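PDB 6YXQ: activating signal cointegrator 1 complex subunit 2 from Homo sapiens, which binds polyubiquitin chains and recruits the helicase subunit ASCC3 and the demethylase ALKBH3 to sites of DNA alkylation damage, and also takes part in rescuing stalled ribosomes. Local coordinates for residues Q35-Y40 and W82-F87; S285-A290 and E364-R369; K322-F327 and D372-V377. All coordinates share one frame; numbering follows the deposited sequence.

Interaction 1. Residues Q35-Y40 and W82-F87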
loop_
_atom_site.group_PDB
_atom_site.type_symbol
_atom_site.label_atom_id
_atom_site.label_comp_id
_atom_site.label_asym_id
_atom_site.label_seq_id
_atom_site.Cartn_x
_atom_site.Cartn_y
_atom_site.Cartn_z
ATOM N N GLN B 35 11.732 -20.189 -16.023
ATOM C CA GLN B 35 11.058 -19.249 -16.907
ATOM C C GLN B 35 10.889 -17.880 -16.250
ATOM O O GLN B 35 10.705 -16.882 -16.956
ATOM C CB GLN B 35 9.691 -19.784 -17.358
ATOM C CG GLN B 35 9.343 -19.359 -18.786
ATOM C CD GLN B 35 7.846 -19.280 -19.051
ATOM O OE1 GLN B 35 7.062 -19.987 -18.431
ATOM N NE2 GLN B 35 7.448 -18.411 -19.976
ATOM N N LYS B 36 10.952 -17.813 -14.921
ATOM C CA LYS B 36 10.969 -16.526 -14.241
ATOM C C LYS B 36 12.209 -15.740 -14.648
ATOM O O LYS B 36 13.256 -16.310 -14.977
ATOM C CB LYS B 36 10.941 -16.718 -12.717
ATOM C CG LYS B 36 12.292 -16.500 -12.028
ATOM C CD LYS B 36 12.285 -16.915 -10.561
ATOM C CE LYS B 36 13.668 -16.748 -9.937
ATOM N NZ LYS B 36 13.724 -17.219 -8.523
ATOM N N ALA B 37 12.080 -14.417 -14.643
ATOM C CA ALA B 37 13.208 -13.554 -14.949
ATOM C C ALA B 37 14.126 -13.427 -13.736
ATOM O O ALA B 37 13.725 -13.646 -12.590
ATOM C CB ALA B 37 12.730 -12.174 -15.396
ATOM N N ASP B 38 15.376 -13.067 -14.002
ATOM C CA ASP B 38 16.372 -12.946 -12.949
ATOM C C ASP B 38 16.424 -11.552 -12.343
ATOM O O ASP B 38 17.408 -11.218 -11.676
ATOM C CB ASP B 38 17.758 -13.333 -13.474
ATOM C CG ASP B 38 18.613 -14.008 -12.413
ATOM O OD1 ASP B 38 19.236 -13.296 -11.595
ATOM O OD2 ASP B 38 18.652 -15.256 -12.395
ATOM N N ARG B 39 15.392 -10.739 -12.549
ATOM C CA ARG B 39 15.394 -9.389 -12.001
ATOM C C ARG B 39 15.333 -9.436 -10.480
ATOM O O ARG B 39 14.377 -9.962 -9.900
ATOM C CB ARG B 39 14.224 -8.579 -12.541
ATOM C CG ARG B 39 14.268 -7.132 -12.098
ATOM C CD ARG B 39 13.369 -6.294 -12.969
ATOM N NE ARG B 39 13.991 -5.095 -13.513
ATOM C CZ ARG B 39 14.117 -4.857 -14.812
ATOM N NH1 ARG B 39 14.683 -3.736 -15.234
ATOM N NH2 ARG B 39 13.684 -5.752 -15.689
ATOM N N TYR B 40 16.351 -8.876 -9.841
ATOM C CA TYR B 40 16.362 -8.744 -8.397
ATOM C C TYR B 40 15.398 -7.646 -7.959
ATOM O O TYR B 40 15.187 -6.656 -8.665
ATOM C CB TYR B 40 17.776 -8.416 -7.939
ATOM C CG TYR B 40 18.074 -8.586 -6.480
ATOM C CD1 TYR B 40 18.391 -9.832 -5.953
ATOM C CD2 TYR B 40 18.099 -7.487 -5.637
ATOM C CE1 TYR B 40 18.690 -9.978 -4.612
ATOM C CE2 TYR B 40 18.391 -7.622 -4.302
ATOM C CZ TYR B 40 18.682 -8.867 -3.790
ATOM O OH TYR B 40 18.985 -8.989 -2.454
ATOM N N TRP B 82 2.989 -13.838 -14.047
ATOM C CA TRP B 82 2.583 -14.785 -13.017
ATOM C C TRP B 82 3.740 -15.693 -12.617
ATOM O O TRP B 82 3.905 -16.007 -11.431
ATOM C CB TRP B 82 1.381 -15.594 -13.500
ATOM C CG TRP B 82 0.077 -14.936 -13.171
ATOM C CD1 TRP B 82 -0.783 -14.333 -14.044
ATOM C CD2 TRP B 82 -0.511 -14.809 -11.873
ATOM N NE1 TRP B 82 -1.873 -13.842 -13.368
ATOM C CE2 TRP B 82 -1.731 -14.121 -12.033
ATOM C CE3 TRP B 82 -0.129 -15.216 -10.589
ATOM C CZ2 TRP B 82 -2.569 -13.828 -10.957
ATOM C CZ3 TRP B 82 -0.962 -14.924 -9.522
ATOM C CH2 TRP B 82 -2.167 -14.237 -9.713
ATOM N N CYS B 83 4.557 -16.116 -13.587
ATOM C CA CYS B 83 5.779 -16.843 -13.258
ATOM C C CYS B 83 6.633 -16.045 -12.285
ATOM O O CYS B 83 7.095 -16.571 -11.261
ATOM C CB CYS B 83 6.576 -17.148 -14.526
ATOM S SG CYS B 83 5.903 -18.451 -15.554
ATOM N N GLN B 84 6.853 -14.767 -12.594
ATOM C CA GLN B 84 7.685 -13.932 -11.739
ATOM C C GLN B 84 7.108 -13.847 -10.331
ATOM O O GLN B 84 7.819 -14.079 -9.347
ATOM C CB GLN B 84 7.839 -12.542 -12.359
ATOM C CG GLN B 84 8.952 -11.703 -11.749
ATOM C CD GLN B 84 10.336 -12.181 -12.143
ATOM O OE1 GLN B 84 10.496 -12.925 -13.109
ATOM N NE2 GLN B 84 11.343 -11.752 -11.395
ATOM N N VAL B 85 5.805 -13.556 -10.216
ATOM C CA VAL B 85 5.214 -13.342 -8.892
ATOM C C VAL B 85 5.215 -14.630 -8.079
ATOM O O VAL B 85 5.360 -14.607 -6.849
ATOM C CB VAL B 85 3.794 -12.747 -8.996
ATOM C CG1 VAL B 85 3.794 -11.512 -9.867
ATOM C CG2 VAL B 85 2.796 -13.769 -9.490
ATOM N N ILE B 86 5.063 -15.774 -8.743
ATOM C CA ILE B 86 5.010 -17.018 -7.993
ATOM C C ILE B 86 6.404 -17.439 -7.547
ATOM O O ILE B 86 6.587 -17.897 -6.414
ATOM C CB ILE B 86 4.315 -18.102 -8.833
ATOM C CG1 ILE B 86 2.837 -17.755 -9.014
ATOM C CG2 ILE B 86 4.474 -19.469 -8.189
ATOM C CD1 ILE B 86 2.070 -18.777 -9.811
ATOM N N PHE B 87 7.417 -17.266 -8.402
ATOM C CA PHE B 87 8.694 -17.921 -8.159
ATOM C C PHE B 87 9.788 -17.001 -7.637
ATOM O O PHE B 87 10.799 -17.508 -7.135
ATOM C CB PHE B 87 9.174 -18.620 -9.438
ATOM C CG PHE B 87 8.335 -19.808 -9.816
ATOM C CD1 PHE B 87 8.477 -21.012 -9.144
ATOM C CD2 PHE B 87 7.388 -19.714 -10.819
ATOM C CE1 PHE B 87 7.701 -22.097 -9.475
ATOM C CE2 PHE B 87 6.608 -20.799 -11.153
ATOM C CZ PHE B 87 6.765 -21.991 -10.481
#

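Interaction 2. Residues S285-A290 and E364-R369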
loop_
_atom_site.group_PDB
_atom_site.type_symbol
_atom_site.label_atom_id
_atom_site.label_comp_id
_atom_site.label_asym_id
_atom_site.label_seq_id
_atom_site.Cartn_x
_atom_site.Cartn_y
_atom_site.Cartn_z
ATOM N N SER B 285 -16.403 -2.452 25.926
ATOM C CA SER B 285 -15.770 -2.376 27.237
ATOM C C SER B 285 -14.397 -1.723 27.151
ATOM O O SER B 285 -13.995 -1.001 28.071
ATOM C CB SER B 285 -15.669 -3.763 27.855
ATOM O OG SER B 285 -15.440 -4.715 26.846
ATOM N N PHE B 286 -13.662 -1.963 26.059
ATOM C CA PHE B 286 -12.413 -1.242 25.858
ATOM C C PHE B 286 -12.659 0.253 25.797
ATOM O O PHE B 286 -11.892 1.035 26.364
ATOM C CB PHE B 286 -11.720 -1.703 24.578
ATOM C CG PHE B 286 -10.557 -0.836 24.185
ATOM C CD1 PHE B 286 -9.305 -1.043 24.742
ATOM C CD2 PHE B 286 -10.716 0.195 23.274
ATOM C CE1 PHE B 286 -8.235 -0.244 24.394
ATOM C CE2 PHE B 286 -9.647 1.003 22.923
ATOM C CZ PHE B 286 -8.406 0.783 23.483
ATOM N N TYR B 287 -13.703 0.669 25.074
ATOM C CA TYR B 287 -14.084 2.074 25.029
ATOM C C TYR B 287 -14.304 2.612 26.434
ATOM O O TYR B 287 -13.704 3.618 26.831
ATOM C CB TYR B 287 -15.346 2.228 24.173
ATOM C CG TYR B 287 -15.615 3.633 23.684
ATOM C CD1 TYR B 287 -16.325 4.533 24.463
ATOM C CD2 TYR B 287 -15.167 4.055 22.443
ATOM C CE1 TYR B 287 -16.572 5.814 24.031
ATOM C CE2 TYR B 287 -15.408 5.338 21.999
ATOM C CZ TYR B 287 -16.114 6.217 22.799
ATOM O OH TYR B 287 -16.372 7.505 22.372
ATOM N N GLU B 288 -15.121 1.911 27.218
ATOM C CA GLU B 288 -15.398 2.347 28.585
ATOM C C GLU B 288 -14.124 2.474 29.415
ATOM O O GLU B 288 -13.961 3.439 30.168
ATOM C CB GLU B 288 -16.360 1.375 29.254
ATOM C CG GLU B 288 -17.791 1.785 29.118
ATOM C CD GLU B 288 -18.179 2.871 30.083
ATOM O OE1 GLU B 288 -17.426 3.105 31.048
ATOM O OE2 GLU B 288 -19.247 3.482 29.883
ATOM N N ALA B 289 -13.221 1.501 29.313
ATOM C CA ALA B 289 -12.027 1.530 30.152
ATOM C C ALA B 289 -11.071 2.624 29.702
ATOM O O ALA B 289 -10.617 3.448 30.506
ATOM C CB ALA B 289 -11.333 0.169 30.126
ATOM N N ALA B 290 -10.789 2.665 28.407
ATOM C CA ALA B 290 -9.696 3.455 27.874
ATOM C C ALA B 290 -10.087 4.917 27.697
ATOM O O ALA B 290 -9.364 5.812 28.150
ATOM C CB ALA B 290 -9.254 2.838 26.549
ATOM N N GLU B 364 -22.183 -0.240 30.202
ATOM C CA GLU B 364 -21.138 0.596 29.607
ATOM C C GLU B 364 -21.711 1.956 29.206
ATOM O O GLU B 364 -21.825 2.300 28.027
ATOM C CB GLU B 364 -20.515 -0.115 28.413
ATOM C CG GLU B 364 -20.361 -1.610 28.588
ATOM C CD GLU B 364 -19.385 -1.975 29.682
ATOM O OE1 GLU B 364 -18.575 -1.113 30.074
ATOM O OE2 GLU B 364 -19.430 -3.128 30.157
ATOM N N LYS B 365 -22.028 2.756 30.231
ATOM C CA LYS B 365 -22.877 3.929 30.022
ATOM C C LYS B 365 -22.199 4.985 29.153
ATOM O O LYS B 365 -22.854 5.609 28.310
ATOM C CB LYS B 365 -23.291 4.522 31.367
ATOM C CG LYS B 365 -24.153 3.600 32.222
ATOM C CD LYS B 365 -24.263 4.116 33.659
ATOM C CE LYS B 365 -25.135 5.372 33.751
ATOM N NZ LYS B 365 -25.276 5.866 35.150
ATOM N N ARG B 366 -20.894 5.198 29.331
ATOM C CA ARG B 366 -20.198 6.191 28.515
ATOM C C ARG B 366 -20.149 5.761 27.055
ATOM O O ARG B 366 -20.404 6.561 26.147
ATOM C CB ARG B 366 -18.785 6.426 29.050
ATOM C CG ARG B 366 -17.870 7.168 28.083
ATOM C CD ARG B 366 -18.422 8.535 27.724
ATOM N NE ARG B 366 -17.644 9.168 26.668
ATOM C CZ ARG B 366 -16.668 10.042 26.890
ATOM N NH1 ARG B 366 -16.360 10.386 28.136
ATOM N NH2 ARG B 366 -16.002 10.574 25.871
ATOM N N PHE B 367 -19.806 4.499 26.805
ATOM C CA PHE B 367 -19.852 4.007 25.437
ATOM C C PHE B 367 -21.271 4.045 24.893
ATOM O O PHE B 367 -21.485 4.384 23.726
ATOM C CB PHE B 367 -19.303 2.589 25.360
ATOM C CG PHE B 367 -19.688 1.875 24.103
ATOM C CD1 PHE B 367 -19.010 2.118 22.923
ATOM C CD2 PHE B 367 -20.744 0.980 24.093
ATOM C CE1 PHE B 367 -19.366 1.471 21.758
ATOM C CE2 PHE B 367 -21.106 0.331 22.930
ATOM C CZ PHE B 367 -20.415 0.578 21.762
ATOM N N LEU B 368 -22.257 3.679 25.718
ATOM C CA LEU B 368 -23.634 3.677 25.246
ATOM C C LEU B 368 -24.062 5.071 24.818
ATOM O O LEU B 368 -24.674 5.249 23.761
ATOM C CB LEU B 368 -24.568 3.143 26.330
ATOM C CG LEU B 368 -25.348 1.876 25.974
ATOM C CD1 LEU B 368 -26.365 1.578 27.061
ATOM C CD2 LEU B 368 -26.022 1.999 24.614
ATOM N N ARG B 369 -23.734 6.075 25.630
ATOM C CA ARG B 369 -24.141 7.446 25.343
ATOM C C ARG B 369 -23.581 7.917 24.006
ATOM O O ARG B 369 -24.325 8.385 23.136
ATOM C CB ARG B 369 -23.686 8.345 26.494
ATOM C CG ARG B 369 -23.853 9.834 26.292
ATOM C CD ARG B 369 -22.902 10.607 27.209
ATOM N NE ARG B 369 -22.570 9.882 28.435
ATOM C CZ ARG B 369 -21.521 10.156 29.205
ATOM N NH1 ARG B 369 -20.695 11.141 28.872
ATOM N NH2 ARG B 369 -21.296 9.443 30.302
#

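Interaction 3. Residues K322-F327 and D372-V377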
loop_
_atom_site.group_PDB
_atom_site.type_symbol
_atom_site.label_atom_id
_atom_site.label_comp_id
_atom_site.label_asym_id
_atom_site.label_seq_id
_atom_site.Cartn_x
_atom_site.Cartn_y
_atom_site.Cartn_z
ATOM N N LYS B 322 -14.163 5.759 14.803
ATOM C CA LYS B 322 -13.944 4.545 14.021
ATOM C C LYS B 322 -14.357 3.297 14.795
ATOM O O LYS B 322 -14.858 2.334 14.204
ATOM C CB LYS B 322 -12.480 4.442 13.599
ATOM C CG LYS B 322 -12.049 5.484 12.590
ATOM C CD LYS B 322 -12.973 5.506 11.397
ATOM C CE LYS B 322 -12.903 6.837 10.674
ATOM N NZ LYS B 322 -13.970 6.951 9.649
ATOM N N LEU B 323 -14.146 3.288 16.115
ATOM C CA LEU B 323 -14.579 2.148 16.917
ATOM C C LEU B 323 -16.089 1.979 16.840
ATOM O O LEU B 323 -16.595 0.866 16.633
ATOM C CB LEU B 323 -14.136 2.318 18.373
ATOM C CG LEU B 323 -12.802 1.711 18.819
ATOM C CD1 LEU B 323 -12.306 2.370 20.099
ATOM C CD2 LEU B 323 -12.951 0.225 19.032
HETATM N N MSE B 324 -16.825 3.074 16.993
HETATM C CA MSE B 324 -18.281 2.965 16.934
HETATM C C MSE B 324 -18.781 2.579 15.544
HETATM O O MSE B 324 -19.776 1.856 15.401
HETATM C CB MSE B 324 -18.943 4.263 17.372
HETATM C CG MSE B 324 -19.165 4.338 18.859
HETATM SE SE MSE B 324 -17.943 5.570 19.647
HETATM C CE MSE B 324 -18.952 7.195 19.304
ATOM N N GLU B 325 -18.087 3.068 14.514
ATOM C CA GLU B 325 -18.445 2.680 13.155
ATOM C C GLU B 325 -18.211 1.190 12.934
ATOM O O GLU B 325 -19.022 0.518 12.287
ATOM C CB GLU B 325 -17.666 3.525 12.149
ATOM C CG GLU B 325 -18.031 5.000 12.229
ATOM C CD GLU B 325 -17.283 5.868 11.237
ATOM O OE1 GLU B 325 -16.110 5.558 10.930
ATOM O OE2 GLU B 325 -17.873 6.869 10.773
ATOM N N ILE B 326 -17.116 0.654 13.477
ATOM C CA ILE B 326 -16.888 -0.789 13.424
ATOM C C ILE B 326 -18.039 -1.530 14.093
ATOM O O ILE B 326 -18.600 -2.492 13.538
ATOM C CB ILE B 326 -15.535 -1.132 14.076
ATOM C CG1 ILE B 326 -14.385 -0.596 13.228
ATOM C CG2 ILE B 326 -15.383 -2.628 14.264
ATOM C CD1 ILE B 326 -13.056 -0.619 13.928
ATOM N N PHE B 327 -18.389 -1.098 15.313
ATOM C CA PHE B 327 -19.493 -1.705 16.054
ATOM C C PHE B 327 -20.757 -1.753 15.209
ATOM O O PHE B 327 -21.405 -2.803 15.083
ATOM C CB PHE B 327 -19.744 -0.923 17.345
ATOM C CG PHE B 327 -20.763 -1.555 18.266
ATOM C CD1 PHE B 327 -22.127 -1.374 18.056
ATOM C CD2 PHE B 327 -20.355 -2.303 19.360
ATOM C CE1 PHE B 327 -23.063 -1.943 18.907
ATOM C CE2 PHE B 327 -21.286 -2.871 20.222
ATOM C CZ PHE B 327 -22.641 -2.694 19.995
ATOM N N ASP B 372 -24.973 5.822 21.017
ATOM C CA ASP B 372 -26.330 6.246 20.706
ATOM C C ASP B 372 -26.333 7.603 20.018
ATOM O O ASP B 372 -27.140 7.845 19.112
ATOM C CB ASP B 372 -27.163 6.295 21.982
ATOM C CG ASP B 372 -28.614 6.605 21.709
ATOM O OD1 ASP B 372 -29.281 5.792 21.034
ATOM O OD2 ASP B 372 -29.084 7.669 22.162
ATOM N N ALA B 373 -25.440 8.504 20.436
ATOM C CA ALA B 373 -25.350 9.798 19.774
ATOM C C ALA B 373 -25.028 9.633 18.296
ATOM O O ALA B 373 -25.558 10.371 17.455
ATOM C CB ALA B 373 -24.301 10.671 20.460
ATOM N N LEU B 374 -24.174 8.660 17.958
ATOM C CA LEU B 374 -23.778 8.504 16.554
ATOM C C LEU B 374 -24.727 7.611 15.747
ATOM O O LEU B 374 -25.193 8.012 14.678
ATOM C CB LEU B 374 -22.345 7.976 16.459
ATOM C CG LEU B 374 -21.689 8.134 15.089
ATOM C CD1 LEU B 374 -21.489 9.600 14.748
ATOM C CD2 LEU B 374 -20.364 7.401 15.066
ATOM N N PHE B 375 -25.003 6.394 16.218
ATOM C CA PHE B 375 -25.977 5.484 15.610
ATOM C C PHE B 375 -27.094 5.253 16.619
ATOM O O PHE B 375 -27.000 4.338 17.452
ATOM C CB PHE B 375 -25.348 4.144 15.237
ATOM C CG PHE B 375 -24.121 4.246 14.380
ATOM C CD1 PHE B 375 -24.221 4.205 13.000
ATOM C CD2 PHE B 375 -22.864 4.336 14.953
ATOM C CE1 PHE B 375 -23.093 4.274 12.209
ATOM C CE2 PHE B 375 -21.731 4.405 14.166
ATOM C CZ PHE B 375 -21.844 4.378 12.795
ATOM N N PRO B 376 -28.167 6.042 16.578
ATOM C CA PRO B 376 -29.213 5.928 17.608
ATOM C C PRO B 376 -29.756 4.510 17.723
ATOM O O PRO B 376 -30.023 3.844 16.719
ATOM C CB PRO B 376 -30.293 6.915 17.135
ATOM C CG PRO B 376 -29.940 7.262 15.733
ATOM C CD PRO B 376 -28.448 7.129 15.632
ATOM N N VAL B 377 -29.907 4.053 18.974
ATOM C CA VAL B 377 -30.374 2.694 19.244
ATOM C C VAL B 377 -31.859 2.558 18.926
ATOM O O VAL B 377 -32.295 1.546 18.362
ATOM C CB VAL B 377 -30.080 2.307 20.706
ATOM C CG1 VAL B 377 -30.908 1.103 21.107
ATOM C CG2 VAL B 377 -28.597 2.027 20.912
#

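Interaction 1. Residues Q35-Y40 and W82-F87
The irregular segment 35-40 passes over the last turn of helix 78-87, nearest where the CA atoms of Lys36 and Gln84 lie 4.9 Å apart. Gln84 carries the contact. Its CG stands anti to the backbone N (chi1 -165°) and the chain then bends at chi2 (73°), which brings the terminal amide up to the backbone of Ala37. There it is gripped at both ends: Ala37 N donates to Gln84 OE1 at 2.7 Å, arriving in the plane of the side-chain carbonyl, while Gln84 NE2 returns a longer bond to Ala37 O at 3.3 Å. The return bond lies in the amide plane of Gln84 but meets the Ala37 carbonyl from above its plane. One amide thus holds both polar backbone atoms of a single residue, and its own rotation is fixed in turn. The methyl of Ala37 also rests on Gln84 OE1, at 3.3 Å from CB. In the fold, this pair of bonds ties the loop between the N-terminal hairpin of strands 14-18 and 25-29 and helix 53-75 to a short helix of the N-terminal part of the protein; Trp72 and Leu73 of helix 53-75 pack against the Gln84 side chain. Lys36 crosses Gln84 at about a right angle, extended beyond CG, and runs on alongside Phe87 CB to the carbonyl of that residue. Its CD touches Phe87 CB at 3.7 Å, and Lys36 NZ bonds to Phe87 O at 3.3 Å, from above the carbonyl plane, at the C-terminal end of the helix. Cys83 faces the loop at the Gln35 end, its sulfur beside the backbone N and also packed on Leu31. Further along the loop, Arg39 turns away to a salt bridge with Asp69 and a cation-pi contact with Trp72, and Asp38 pairs with Lys39 of the ASCC3 chain.

Interaction 2. Residues S285-A290 and E364-R369
Glu288 OE2 sits over the first turn of helix 365-374 and takes two backbone N-H groups of that turn. Arg366 N meets Glu288 OE2 nearly along the C-O axis, in a bent bond whose modelled length, 2.4 Å, is very short. Phe367 N comes to Glu288 OE2 from above the carboxylate plane at 3.3 Å. A bend at chi2 (-79°) carries the carboxylate across to this helix start, where Glu364 occupies the N-cap position. The aliphatic part of Glu288 is in contact too: its CG lies 3.4 Å from Glu364 CB, and Glu364 OE1 rests beside the same CG. Next to Glu288 in sequence, Tyr287 meets Phe367 in an offset edge-to-face pair, the edge of Phe367 toward the face of Tyr287, with centroids 5.6 Å apart and planes at 66°. Both side chains have CG anti to the backbone N, and Phe367 CB approaches Tyr287 CD1 at 3.7 Å. The axes of the two short helical segments pass 8.3 Å apart at an angle of 111°, so the contact is a steep crossing of two helices. In the second shell, the Tyr287 hydroxyl is hydrogen-bonded to Arg320 and Asp370, and Arg366 forms salt bridges with Asp370 and Glu295; Asp370, shared by both, links the two side chains. A carboxylate at the N-terminal end of a helix is well placed to be stabilised by the helix dipole; this would offset the nearby like charge of Glu364, whose OE1 is 4.5 Å from Glu288 OE1, and would be expected to keep Glu288 ionised.

Interaction 3. Residues K322-F327 and D372-V377
Packing of side chains on the helix backbone and on each other carries this contact, made by the end of helix 365-374 against the side of helix 306-340. Phe375, the first residue to leave helical geometry, has CG anti to the carbonyl carbon (chi1 -53°), which sends its ring across to the Met324-Glu325 backbone. Phe375 CZ lies 3.8 Å from Glu325 CA, while Glu325 CG approaches the same CZ at the ring edge, in its plane, at 3.9 Å. The neighbouring CE2 lies beside the carbonyl oxygen Met324 O, so the ring touches backbone as well as side-chain atoms. Leu374, with CG anti to the backbone N, adds one methyl: its CD2 reaches Met324 CB at 4.1 Å. Met324 is selenomethionine here and its side chain is poorly ordered.

The fold at this point is a bundle of helices, and the chain leaves helix 365-374 and passes through Phe375 and Pro376 toward the next helix. Met324 is set deeper, among Tyr287, Phe367, Asp370 and Tyr371, and the Phe375 ring stacks on His328 of helix 306-340.

Polar bonds act within each segment. Asp372 OD1 accepts a nearly straight bond from Val377 N (2.8 Å, 177°); its OD2 is held by Trp407. On the other helix, Lys322 NZ forms a salt bridge to the syn lone pair of Glu325 OE1 at 2.9 Å, and the lysine also has a cation-pi contact with Trp261.

How the interactions relate
Interaction 1 comes first along the chain and lies alone on the other side of the chain's centre, 51 Å from interaction 2 and 47 Å from interaction 3, centre to centre. Interactions 2 and 3 are neighbours, with centres 12 Å apart, and their segments alternate along the chain. Both use helix 365-374: its start meets helix 279-300 and its end helix 306-340, which pins the short helix at both ends. Tyr287 and Phe367 pack on Leu323, Met324 and Phe327, joining the two contacts into one core of the helical bundle. The loop of interaction 1 is bonded directly to ASCC3 through Asp38 and Arg39, so it belongs to the subunit interface; interaction 3 has a weak, long ion pair to ASCC3.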